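PDB 4ACK: TSSL from Francisella novicida, which probably serves, as a conserved DotU-family protein, as a component of the bacterial type VI secretion machinery, which is linked to virulence. Local coordinates for residues Ala67-Lys72 with Asn130-Gly134. Residues are numbered along the deposited sequence; the frame is centred on the assembly and turned at random.
Sequences AYVDEK and NDFYG
Ala67-Lys72 is regular alpha-helix within helix 55-79; Asn130-Gly134 is the irregular chain leaving helix 118-129. Asp131, at phi/psi 66/34, is the C' residue of the Schellman motif ending that helix; Phe132 is then extended (-64/127), and Gly134 takes positive phi (49/-125). CA atoms lie closest at Tyr68-Phe132 (5.9 Å) and Glu71-Gly134 (7.4 Å). Glu71, extended with chi1 and chi2 both t, grips two successive amides: OE2 accepts from Tyr133 N at 3.1 Å, OE1 from Gly134 N at 2.9 Å. Lys72 (chi1 m) sends NZ to Asp131 O, a very short 2.5 Å, and to Glu71 OE2 at 3.2 Å in a salt bridge. Beneath these polar bonds, the Phe132 ring (chi1 t) packs by CD1 on Tyr68 CB (4.1 Å) and by CE1 on Ala67 CB (4.2 Å), with Val103 and Ile127 also touching it. The edge of the Tyr68 ring meets Asn130, CE2 to O at 3.3 Å. One carboxylate bridging consecutive amides thus joins the loop after a Schellman-terminated helix to helix 55-79 in the all-helical DotU fold.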
# COMPACT_ATOMS: atom_id res chain seq x y z
N ALA A 67 -3.62 -0.85 1.33
CA ALA A 67 -4.17 -1.95 0.57
C ALA A 67 -3.12 -3.06 0.37
O ALA A 67 -3.45 -4.26 0.38
CB ALA A 67 -4.65 -1.46 -0.78
N TYR A 68 -1.86 -2.67 0.13
CA TYR A 68 -0.80 -3.62 0.04
C TYR A 68 -0.65 -4.41 1.40
O TYR A 68 -0.59 -5.66 1.41
CB TYR A 68 0.49 -2.94 -0.39
CG TYR A 68 1.74 -3.76 -0.08
CD1 TYR A 68 2.38 -3.67 1.20
CD2 TYR A 68 2.21 -4.69 -0.99
CE1 TYR A 68 3.52 -4.49 1.51
CE2 TYR A 68 3.33 -5.50 -0.71
CZ TYR A 68 3.99 -5.39 0.53
OH TYR A 68 5.10 -6.18 0.72
N VAL A 69 -0.60 -3.68 2.53
CA VAL A 69 -0.47 -4.31 3.83
C VAL A 69 -1.67 -5.24 4.10
O VAL A 69 -1.49 -6.41 4.47
CB VAL A 69 -0.38 -3.29 4.97
CG1 VAL A 69 -0.37 -4.05 6.30
CG2 VAL A 69 0.90 -2.43 4.85
N ASP A 70 -2.88 -4.71 3.94
CA ASP A 70 -4.07 -5.51 4.07
C ASP A 70 -4.01 -6.78 3.22
O ASP A 70 -4.38 -7.85 3.73
CB ASP A 70 -5.31 -4.72 3.69
CG ASP A 70 -5.70 -3.73 4.74
OD1 ASP A 70 -5.21 -3.80 5.92
OD2 ASP A 70 -6.51 -2.84 4.39
N GLU A 71 -3.53 -6.68 1.97
CA GLU A 71 -3.55 -7.82 1.06
C GLU A 71 -2.62 -8.94 1.56
O GLU A 71 -2.88 -10.13 1.40
CB GLU A 71 -3.07 -7.41 -0.33
CG GLU A 71 -3.14 -8.60 -1.37
CD GLU A 71 -2.82 -8.16 -2.77
OE1 GLU A 71 -3.63 -7.36 -3.30
OE2 GLU A 71 -1.76 -8.57 -3.32
N LYS A 72 -1.47 -8.53 2.08
CA LYS A 72 -0.46 -9.49 2.47
C LYS A 72 -0.93 -10.17 3.79
O LYS A 72 -0.75 -11.37 3.97
CB LYS A 72 0.91 -8.79 2.58
CG LYS A 72 1.50 -8.35 1.21
CD LYS A 72 1.18 -9.38 0.07
CE LYS A 72 1.67 -8.96 -1.34
NZ LYS A 72 1.02 -9.81 -2.46
N ASN A 130 6.91 -5.19 -4.78
CA ASN A 130 6.58 -6.14 -3.70
C ASN A 130 5.33 -7.06 -3.87
O ASN A 130 4.74 -7.51 -2.87
CB ASN A 130 6.60 -5.41 -2.37
CG ASN A 130 8.04 -5.01 -1.99
OD1 ASN A 130 8.74 -5.82 -1.39
ND2 ASN A 130 8.52 -3.86 -2.50
N ASP A 131 4.95 -7.32 -5.12
CA ASP A 131 3.92 -8.32 -5.49
C ASP A 131 2.52 -8.00 -5.03
O ASP A 131 1.77 -8.92 -4.66
CB ASP A 131 4.36 -9.73 -5.07
CG ASP A 131 5.66 -10.11 -5.72
OD1 ASP A 131 5.93 -9.64 -6.83
OD2 ASP A 131 6.45 -10.85 -5.13
N PHE A 132 2.17 -6.71 -5.00
CA PHE A 132 0.77 -6.35 -4.97
C PHE A 132 0.09 -6.82 -6.28
O PHE A 132 0.55 -6.54 -7.39
CB PHE A 132 0.55 -4.84 -4.80
CG PHE A 132 -0.90 -4.46 -4.64
CD1 PHE A 132 -1.58 -4.71 -3.44
CD2 PHE A 132 -1.59 -3.90 -5.70
CE1 PHE A 132 -2.93 -4.34 -3.28
CE2 PHE A 132 -2.95 -3.57 -5.60
CZ PHE A 132 -3.61 -3.75 -4.37
N TYR A 133 -0.99 -7.55 -6.10
CA TYR A 133 -1.77 -8.15 -7.21
C TYR A 133 -3.18 -7.54 -7.33
O TYR A 133 -3.69 -7.35 -8.43
CB TYR A 133 -1.92 -9.66 -7.02
CG TYR A 133 -0.61 -10.40 -7.01
CD1 TYR A 133 0.43 -10.02 -7.86
CD2 TYR A 133 -0.40 -11.45 -6.13
CE1 TYR A 133 1.65 -10.71 -7.84
CE2 TYR A 133 0.82 -12.14 -6.13
CZ TYR A 133 1.83 -11.76 -6.99
OH TYR A 133 3.03 -12.42 -6.97
N GLY A 134 -3.76 -7.21 -6.19
CA GLY A 134 -5.10 -6.70 -6.09
C GLY A 134 -6.03 -7.57 -6.89
O GLY A 134 -6.02 -8.78 -6.71